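Local coordinates for protein hepatocyte growth factor-regulated tyrosine kinase substrate (Drosophila melanogaster, PDB 1DVP) that is essential for endosomal membrane invagination and multivesicular body formation, promotes degradation of active tyrosine kinase receptors, and binds ubiquitin and phosphatidylinositol, at residues E88-F93 with Q104-L109; P76-V81 with Y115-S120; C7-N12 with C30-Q35. All blocks are in the same frame, centred on the assembly; numbering follows the deposited sequence.

Interaction 1 of 3, residues E88-F93 with Q104-L109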
loop_
_atom_site.group_PDB
_atom_site.type_symbol
_atom_site.label_atom_id
_atom_site.label_comp_id
_atom_site.label_asym_id
_atom_site.label_seq_id
_atom_site.Cartn_x
_atom_site.Cartn_y
_atom_site.Cartn_z
ATOM N N GLU A 88 -5.654 33.046 26.423
ATOM C CA GLU A 88 -4.976 33.923 27.359
ATOM C C GLU A 88 -4.305 33.065 28.413
ATOM O O GLU A 88 -3.192 33.361 28.847
ATOM C CB GLU A 88 -5.979 34.884 27.976
ATOM C CG GLU A 88 -6.373 36.015 27.032
ATOM C CD GLU A 88 -7.416 36.937 27.631
ATOM O OE1 GLU A 88 -8.629 36.714 27.413
ATOM O OE2 GLU A 88 -7.020 37.884 28.343
ATOM N N MET A 89 -4.983 31.987 28.801
ATOM C CA MET A 89 -4.447 31.037 29.781
ATOM C C MET A 89 -3.170 30.448 29.178
ATOM O O MET A 89 -2.133 30.354 29.832
ATOM C CB MET A 89 -5.433 29.889 30.039
ATOM C CG MET A 89 -5.082 28.583 29.276
ATOM S SD MET A 89 -4.008 27.314 30.138
ATOM C CE MET A 89 -5.332 26.122 30.476
ATOM N N PHE A 90 -3.258 30.049 27.917
ATOM C CA PHE A 90 -2.110 29.473 27.273
ATOM C C PHE A 90 -0.972 30.434 27.418
ATOM O O PHE A 90 0.182 30.055 27.632
ATOM C CB PHE A 90 -2.421 29.208 25.808
ATOM C CG PHE A 90 -3.280 27.999 25.597
ATOM C CD1 PHE A 90 -4.144 27.917 24.514
ATOM C CD2 PHE A 90 -3.213 26.924 26.484
ATOM C CE1 PHE A 90 -4.933 26.767 24.314
ATOM C CE2 PHE A 90 -3.989 25.794 26.292
ATOM C CZ PHE A 90 -4.852 25.714 25.203
ATOM N N SER A 91 -1.313 31.706 27.338
ATOM C CA SER A 91 -0.288 32.716 27.432
ATOM C C SER A 91 0.352 32.792 28.804
ATOM O O SER A 91 1.584 32.693 28.925
ATOM C CB SER A 91 -0.851 34.068 27.058
ATOM O OG SER A 91 0.236 34.911 26.766
ATOM N N SER A 92 -0.464 32.968 29.838
ATOM C CA SER A 92 0.100 33.065 31.175
ATOM C C SER A 92 0.814 31.793 31.537
ATOM O O SER A 92 1.831 31.821 32.222
ATOM C CB SER A 92 -0.972 33.374 32.222
ATOM O OG SER A 92 -2.258 32.942 31.813
ATOM N N PHE A 93 0.286 30.675 31.054
ATOM C CA PHE A 93 0.872 29.378 31.322
ATOM C C PHE A 93 2.314 29.319 30.842
ATOM O O PHE A 93 3.217 29.004 31.611
ATOM C CB PHE A 93 0.047 28.285 30.629
ATOM C CG PHE A 93 0.667 26.912 30.698
ATOM C CD1 PHE A 93 0.562 26.132 31.853
ATOM C CD2 PHE A 93 1.366 26.398 29.609
ATOM C CE1 PHE A 93 1.139 24.864 31.918
ATOM C CE2 PHE A 93 1.947 25.132 29.670
ATOM C CZ PHE A 93 1.829 24.369 30.827
ATOM N N GLN A 104 8.519 26.430 25.306
ATOM C CA GLN A 104 8.847 26.318 23.889
ATOM C C GLN A 104 7.765 25.542 23.133
ATOM O O GLN A 104 7.359 25.927 22.034
ATOM C CB GLN A 104 10.192 25.613 23.687
ATOM C CG GLN A 104 11.407 26.517 23.897
ATOM C CD GLN A 104 11.145 27.932 23.417
ATOM O OE1 GLN A 104 10.750 28.778 24.198
ATOM N NE2 GLN A 104 11.337 28.183 22.129
ATOM N N LYS A 105 7.289 24.462 23.738
ATOM C CA LYS A 105 6.277 23.644 23.089
ATOM C C LYS A 105 4.976 24.415 22.955
ATOM O O LYS A 105 4.289 24.312 21.940
ATOM C CB LYS A 105 6.059 22.335 23.872
ATOM C CG LYS A 105 5.033 21.384 23.241
ATOM C CD LYS A 105 5.441 20.908 21.841
ATOM C CE LYS A 105 4.292 20.106 21.193
ATOM N NZ LYS A 105 4.694 19.481 19.900
ATOM N N MET A 106 4.643 25.205 23.968
ATOM C CA MET A 106 3.404 25.977 23.923
ATOM C C MET A 106 3.483 27.080 22.864
ATOM O O MET A 106 2.495 27.367 22.173
ATOM C CB MET A 106 3.105 26.586 25.289
ATOM C CG MET A 106 1.724 27.219 25.426
ATOM S SD MET A 106 0.305 26.037 25.323
ATOM C CE MET A 106 -0.116 26.244 23.633
ATOM N N LEU A 107 4.660 27.692 22.744
ATOM C CA LEU A 107 4.890 28.757 21.784
ATOM C C LEU A 107 4.727 28.192 20.383
ATOM O O LEU A 107 4.108 28.805 19.525
ATOM C CB LEU A 107 6.292 29.354 21.974
ATOM C CG LEU A 107 6.351 30.814 22.491
ATOM C CD1 LEU A 107 5.019 31.261 23.104
ATOM C CD2 LEU A 107 7.504 30.939 23.500
ATOM N N GLU A 108 5.289 27.015 20.160
ATOM C CA GLU A 108 5.163 26.327 18.875
ATOM C C GLU A 108 3.678 26.028 18.538
ATOM O O GLU A 108 3.238 26.283 17.423
ATOM C CB GLU A 108 5.968 25.015 18.931
ATOM C CG GLU A 108 5.722 23.999 17.793
ATOM C CD GLU A 108 6.076 22.558 18.238
ATOM O OE1 GLU A 108 5.186 21.682 18.223
ATOM O OE2 GLU A 108 7.245 22.312 18.627
ATOM N N LEU A 109 2.917 25.520 19.507
ATOM C CA LEU A 109 1.509 25.168 19.297
ATOM C C LEU A 109 0.685 26.405 18.964
ATOM O O LEU A 109 -0.122 26.395 18.043
ATOM C CB LEU A 109 0.925 24.449 20.533
ATOM C CG LEU A 109 1.548 23.067 20.876
ATOM C CD1 LEU A 109 0.848 22.470 22.077
ATOM C CD2 LEU A 109 1.440 22.100 19.711
#

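Interaction 2 of 3, residues P76-V81 with Y115-S120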
loop_
_atom_site.group_PDB
_atom_site.type_symbol
_atom_site.label_atom_id
_atom_site.label_comp_id
_atom_site.label_asym_id
_atom_site.label_seq_id
_atom_site.Cartn_x
_atom_site.Cartn_y
_atom_site.Cartn_z
ATOM N N PRO A 76 -15.680 19.851 17.631
ATOM C CA PRO A 76 -16.071 19.734 19.042
ATOM C C PRO A 76 -14.935 20.162 20.010
ATOM O O PRO A 76 -15.172 20.791 21.051
ATOM C CB PRO A 76 -16.428 18.257 19.170
ATOM C CG PRO A 76 -16.997 17.938 17.835
ATOM C CD PRO A 76 -16.019 18.626 16.890
ATOM N N VAL A 77 -13.700 19.822 19.638
ATOM C CA VAL A 77 -12.545 20.160 20.446
ATOM C C VAL A 77 -12.089 21.605 20.187
ATOM O O VAL A 77 -11.744 22.324 21.109
ATOM C CB VAL A 77 -11.385 19.137 20.179
ATOM C CG1 VAL A 77 -10.054 19.667 20.674
ATOM C CG2 VAL A 77 -11.714 17.818 20.871
ATOM N N HIS A 78 -12.108 22.024 18.932
ATOM C CA HIS A 78 -11.682 23.371 18.573
ATOM C C HIS A 78 -12.489 24.438 19.294
ATOM O O HIS A 78 -11.959 25.444 19.746
ATOM C CB HIS A 78 -11.796 23.560 17.060
ATOM C CG HIS A 78 -10.981 22.573 16.272
ATOM N ND1 HIS A 78 -11.140 22.388 14.915
ATOM C CD2 HIS A 78 -9.984 21.735 16.652
ATOM C CE1 HIS A 78 -10.274 21.482 14.495
ATOM N NE2 HIS A 78 -9.561 21.074 15.529
ATOM N N GLU A 79 -13.779 24.199 19.423
ATOM C CA GLU A 79 -14.641 25.162 20.081
ATOM C C GLU A 79 -14.428 25.182 21.580
ATOM O O GLU A 79 -14.505 26.244 22.200
ATOM C CB GLU A 79 -16.090 24.848 19.735
ATOM C CG GLU A 79 -16.366 25.109 18.275
ATOM C CD GLU A 79 -17.548 24.335 17.740
ATOM O OE1 GLU A 79 -17.751 24.381 16.507
ATOM O OE2 GLU A 79 -18.266 23.678 18.533
ATOM N N GLU A 80 -14.143 24.022 22.158
ATOM C CA GLU A 80 -13.910 23.929 23.586
ATOM C C GLU A 80 -12.607 24.602 23.929
ATOM O O GLU A 80 -12.508 25.299 24.934
ATOM C CB GLU A 80 -13.798 22.466 24.042
ATOM C CG GLU A 80 -13.245 22.326 25.471
ATOM C CD GLU A 80 -14.258 22.717 26.539
ATOM O OE1 GLU A 80 -13.862 23.140 27.649
ATOM O OE2 GLU A 80 -15.468 22.586 26.271
ATOM N N VAL A 81 -11.616 24.384 23.070
ATOM C CA VAL A 81 -10.271 24.895 23.275
ATOM C C VAL A 81 -9.921 26.366 22.955
ATOM O O VAL A 81 -9.403 27.079 23.826
ATOM C CB VAL A 81 -9.255 23.991 22.521
ATOM C CG1 VAL A 81 -7.882 24.597 22.566
ATOM C CG2 VAL A 81 -9.252 22.581 23.131
ATOM N N TYR A 115 -1.476 29.498 12.267
ATOM C CA TYR A 115 -1.493 29.233 10.831
ATOM C C TYR A 115 -2.517 28.183 10.395
ATOM O O TYR A 115 -3.085 28.272 9.287
ATOM C CB TYR A 115 -0.121 28.817 10.323
ATOM C CG TYR A 115 0.818 29.961 10.197
ATOM C CD1 TYR A 115 1.542 30.423 11.313
ATOM C CD2 TYR A 115 0.945 30.643 8.990
ATOM C CE1 TYR A 115 2.377 31.555 11.223
ATOM C CE2 TYR A 115 1.769 31.777 8.884
ATOM C CZ TYR A 115 2.484 32.223 10.013
ATOM O OH TYR A 115 3.317 33.315 9.917
ATOM N N ALA A 116 -2.753 27.188 11.250
ATOM C CA ALA A 116 -3.723 26.152 10.919
ATOM C C ALA A 116 -5.128 26.750 10.718
ATOM O O ALA A 116 -5.778 26.488 9.711
ATOM C CB ALA A 116 -3.755 25.056 12.014
ATOM N N PHE A 117 -5.603 27.541 11.670
ATOM C CA PHE A 117 -6.934 28.131 11.529
ATOM C C PHE A 117 -6.921 29.533 10.924
ATOM O O PHE A 117 -7.847 30.317 11.167
ATOM C CB PHE A 117 -7.644 28.173 12.888
ATOM C CG PHE A 117 -7.762 26.832 13.531
ATOM C CD1 PHE A 117 -6.725 26.332 14.310
ATOM C CD2 PHE A 117 -8.877 26.035 13.299
ATOM C CE1 PHE A 117 -6.795 25.065 14.847
ATOM C CE2 PHE A 117 -8.956 24.754 13.836
ATOM C CZ PHE A 117 -7.904 24.272 14.615
ATOM N N ARG A 118 -5.893 29.836 10.129
ATOM C CA ARG A 118 -5.751 31.154 9.536
ATOM C C ARG A 118 -6.941 31.608 8.682
ATOM O O ARG A 118 -7.264 32.802 8.666
ATOM C CB ARG A 118 -4.451 31.260 8.717
ATOM C CG ARG A 118 -4.432 30.526 7.390
ATOM C CD ARG A 118 -3.037 30.598 6.735
ATOM N NE ARG A 118 -2.616 31.969 6.453
ATOM C CZ ARG A 118 -1.421 32.314 5.968
ATOM N NH1 ARG A 118 -0.504 31.392 5.706
ATOM N NH2 ARG A 118 -1.146 33.594 5.730
ATOM N N SER A 119 -7.603 30.669 8.010
ATOM C CA SER A 119 -8.743 30.989 7.145
ATOM C C SER A 119 -10.108 30.646 7.739
ATOM O O SER A 119 -11.119 30.551 7.019
ATOM C CB SER A 119 -8.584 30.279 5.810
ATOM O OG SER A 119 -7.475 30.809 5.106
ATOM N N SER A 120 -10.129 30.461 9.052
ATOM C CA SER A 120 -11.334 30.121 9.780
ATOM C C SER A 120 -11.904 31.328 10.518
ATOM O O SER A 120 -11.184 32.031 11.248
ATOM C CB SER A 120 -11.044 29.008 10.790
ATOM O OG SER A 120 -12.154 28.821 11.651
#

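Interaction 3 of 3, residues C7-N12 with C30-Q35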
loop_
_atom_site.group_PDB
_atom_site.type_symbol
_atom_site.label_atom_id
_atom_site.label_comp_id
_atom_site.label_asym_id
_atom_site.label_seq_id
_atom_site.Cartn_x
_atom_site.Cartn_y
_atom_site.Cartn_z
ATOM N N CYS A 7 -9.200 8.580 31.676
ATOM C CA CYS A 7 -8.233 9.001 32.668
ATOM C C CYS A 7 -7.040 8.047 32.764
ATOM O O CYS A 7 -5.909 8.485 32.931
ATOM C CB CYS A 7 -8.917 9.226 34.030
ATOM S SG CYS A 7 -9.720 10.886 34.103
ATOM N N LYS A 8 -7.268 6.757 32.611
ATOM C CA LYS A 8 -6.147 5.833 32.671
ATOM C C LYS A 8 -5.242 6.041 31.443
ATOM O O LYS A 8 -4.021 5.914 31.525
ATOM C CB LYS A 8 -6.639 4.377 32.723
ATOM C CG LYS A 8 -5.527 3.324 32.510
ATOM C CD LYS A 8 -5.153 2.585 33.817
ATOM C CE LYS A 8 -3.839 1.815 33.689
ATOM N NZ LYS A 8 -3.807 1.004 32.435
ATOM N N ASN A 9 -5.844 6.340 30.297
ATOM C CA ASN A 9 -5.047 6.558 29.104
ATOM C C ASN A 9 -4.264 7.874 29.241
ATOM O O ASN A 9 -3.133 7.955 28.819
ATOM C CB ASN A 9 -5.937 6.560 27.833
ATOM C CG ASN A 9 -6.571 5.190 27.533
ATOM O OD1 ASN A 9 -5.943 4.141 27.669
ATOM N ND2 ASN A 9 -7.833 5.212 27.102
ATOM N N LEU A 10 -4.861 8.902 29.840
ATOM C CA LEU A 10 -4.153 10.173 29.998
ATOM C C LEU A 10 -2.982 9.997 31.003
ATOM O O LEU A 10 -1.873 10.504 30.781
ATOM C CB LEU A 10 -5.113 11.278 30.455
ATOM C CG LEU A 10 -4.612 12.724 30.523
ATOM C CD1 LEU A 10 -4.223 13.276 29.093
ATOM C CD2 LEU A 10 -5.711 13.584 31.138
ATOM N N GLU A 11 -3.234 9.277 32.096
ATOM C CA GLU A 11 -2.163 8.993 33.056
ATOM C C GLU A 11 -1.012 8.331 32.287
ATOM O O GLU A 11 0.123 8.768 32.361
ATOM C CB GLU A 11 -2.631 8.022 34.146
ATOM C CG GLU A 11 -3.525 8.613 35.169
ATOM C CD GLU A 11 -2.821 9.552 36.122
ATOM O OE1 GLU A 11 -3.522 10.129 36.988
ATOM O OE2 GLU A 11 -1.592 9.722 36.015
ATOM N N ASN A 12 -1.332 7.270 31.559
ATOM C CA ASN A 12 -0.338 6.556 30.758
ATOM C C ASN A 12 0.422 7.490 29.825
ATOM O O ASN A 12 1.635 7.515 29.831
ATOM C CB ASN A 12 -0.988 5.472 29.896
ATOM C CG ASN A 12 -1.331 4.202 30.681
ATOM O OD1 ASN A 12 -0.847 3.987 31.788
ATOM N ND2 ASN A 12 -2.162 3.351 30.091
ATOM N N CYS A 30 -7.919 10.128 21.427
ATOM C CA CYS A 30 -8.611 10.738 20.286
ATOM C C CYS A 30 -9.884 9.979 19.923
ATOM O O CYS A 30 -10.916 10.590 19.715
ATOM C CB CYS A 30 -7.671 10.808 19.086
ATOM S SG CYS A 30 -6.290 11.901 19.428
ATOM N N ASP A 31 -9.818 8.654 19.830
ATOM C CA ASP A 31 -11.018 7.853 19.542
ATOM C C ASP A 31 -12.109 8.035 20.626
ATOM O O ASP A 31 -13.303 8.188 20.309
ATOM C CB ASP A 31 -10.645 6.363 19.435
ATOM C CG ASP A 31 -9.982 6.021 18.086
ATOM O OD1 ASP A 31 -10.206 6.779 17.109
ATOM O OD2 ASP A 31 -9.271 5.003 18.021
ATOM N N GLU A 32 -11.707 8.001 21.912
ATOM C CA GLU A 32 -12.696 8.158 22.997
ATOM C C GLU A 32 -13.449 9.479 22.853
ATOM O O GLU A 32 -14.641 9.520 23.108
ATOM C CB GLU A 32 -12.047 8.060 24.399
ATOM C CG GLU A 32 -11.329 6.724 24.613
ATOM C CD GLU A 32 -10.544 6.557 25.932
ATOM O OE1 GLU A 32 -9.529 7.262 26.186
ATOM O OE2 GLU A 32 -10.945 5.661 26.706
ATOM N N ILE A 33 -12.784 10.545 22.415
ATOM C CA ILE A 33 -13.471 11.820 22.260
ATOM C C ILE A 33 -14.378 11.785 21.024
ATOM O O ILE A 33 -15.568 12.168 21.066
ATOM C CB ILE A 33 -12.459 12.979 22.132
ATOM C CG1 ILE A 33 -11.651 13.097 23.430
ATOM C CG2 ILE A 33 -13.182 14.279 21.799
ATOM C CD1 ILE A 33 -10.562 14.246 23.390
ATOM N N ASN A 34 -13.814 11.290 19.932
ATOM C CA ASN A 34 -14.532 11.182 18.668
ATOM C C ASN A 34 -15.783 10.308 18.821
ATOM O O ASN A 34 -16.817 10.615 18.255
ATOM C CB ASN A 34 -13.590 10.618 17.596
ATOM C CG ASN A 34 -12.521 11.645 17.125
ATOM O OD1 ASN A 34 -11.505 11.254 16.570
ATOM N ND2 ASN A 34 -12.766 12.936 17.334
ATOM N N GLN A 35 -15.690 9.238 19.617
ATOM C CA GLN A 35 -16.840 8.354 19.807
ATOM C C GLN A 35 -17.802 8.755 20.949
ATOM O O GLN A 35 -18.744 8.045 21.247
ATOM C CB GLN A 35 -16.357 6.907 19.979
ATOM C CG GLN A 35 -15.821 6.310 18.665
ATOM C CD GLN A 35 -15.260 4.885 18.800
ATOM O OE1 GLN A 35 -14.385 4.620 19.648
ATOM N NE2 GLN A 35 -15.751 3.958 17.937
#

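Interaction 1 of 3, residues E88-F93 with Q104-L109
M106 lays the end of its side chain against the ring of F90. SD is 3.8 Å from F90 CD2. The methyl group CE sits over one face of the ring, displaced toward the rim, and is 4.1 Å from F90 CG. The sulfur itself approaches obliquely. It is 4.5 Å from the ring centroid of F90 and lies 37° off the ring normal. This is a Met-aromatic contact made by sulfur and methyl together.

The torsions of M106 explain the reach. Its CG is anti to the backbone N (chi1 -170°), and the chain then bends at chi2 and chi3. The bends carry SD and CE across the F90 side chain at about a right angle.

F93, one turn after F90, meets the same methionine differently. M106 CG lies at the edge of the F93 ring, near its plane, and is 4.3 Å from F93 CD2. One bent side chain thus serves two aromatic rings. M106 CG also comes within 3.9 Å of the backbone O of F90, where the helices approach closely.

Helices 40-51 and 56-72 pack round F90, through F44 and M51 of the first and L66 of the second. L94, a further residue of helix 84-96, touches M106. The arrangement is apolar packing between successive helices 84-96 and 100-116, as expected in the helical superhelix of a VHS domain.

Interaction 2 of 3, residues P76-V81 with Y115-S120
This is a buried aromatic pair, edge-to-face, inside the VHS domain. It joins helix 74-81 to the C-terminal end region of helix 100-116. H78 offers its face and F117 its edge. The ring planes stand at 80° and the centroids are 4.7 Å apart, so the pair is T-shaped.

F117 CZ sits over the centre of the imidazole, 3.6 Å above its plane. CE2 of F117 makes the shortest approach, 3.4 Å to H78 ND1. From the other side of the pair, H78 CE1 lies in the plane of the F117 ring, at its edge. The edge of the phenyl ring carries a slight positive charge, which suits the electron-rich face of a histidine if that ring is neutral.

In F117, CG is anti to the carbonyl carbon (chi1 -57°), which directs it toward helix 74-81. The imidazole is further fixed through its polar end, because H78 NE2 is hydrogen-bonded to V70 O of helix 56-72, while F117 meets one face of the ring.

F117 is also the first residue to leave helical backbone angles after helix 100-116. It starts a type I beta turn that runs to S120, with S120 N bonded to F117 O at 3.1 Å.

Around the pair, Y123 touches both rings, and the ring of F82 meets that of F117. In the same helix as H78, V77 packs on I69 and V70 of helix 56-72, while E80 lies against helix 40-51.

Interaction 3 of 3, residues C7-N12 with C30-Q35
Polar contact carries this interaction, and its clear hydrogen bond joins two buried side chains. N9 ND2 donates a hydrogen bond to E32 OE1 over 2.8 Å. The N-H...O angle is 154°, so the bond is moderately bent. The acceptor lies close to the amide plane of N9. The donor, however, comes in from above the carboxylate plane of E32, 43° out of it. The amide and carboxylate planes are themselves turned 55° from each other. E32 OE2 is also near, 3.2 Å from N9 ND2.

The helices stand well apart here: the nearest CA atoms, those of N9 and E32, are 9.9 Å apart. E32 does much of the reaching. Its chain is extended beyond CG, which carries the carboxylate across to the shorter asparagine.

The carboxylate has a second polar partner on helix 5-14, because E32 OE2 is hydrogen-bonded to S5 OG at the start of that helix, which probably helps to keep a buried carboxylate in a charged state.

Van der Waals packing lies beside the bond, with N9 on L28 and I29 of helix 23-34, and L10 on I29 as well.

The neighbouring D31 takes, through its carboxylate, hydrogen bonds from the backbone N of F173 and of T174 of the second subunit. Helix 5-14 thus closes against helix 23-34, with helices 40-51 and 56-72 alongside, where L10 packs on A46 and V65 and I33 on A43 and I69.

In the fold
All three contacts are buried and lie in the VHS domain, away from the zinc sites of the FYVE finger. Interactions 1 and 2 share helix 100-116 and touch through F90 and V81; interaction 1 is nested within the loop that interaction 2 closes. Interaction 3 comes earlier in the chain. It meets interaction 2 by packing of I33 on V77, but its nearest atoms are about 13 Å from those of interaction 1. The chemistry differs: sulfur and rings in interaction 1, a T-shaped histidine-phenylalanine pair in interaction 2, and an amide with a carboxylate in interaction 3. Only interaction 3 has a segment touched by the second subunit.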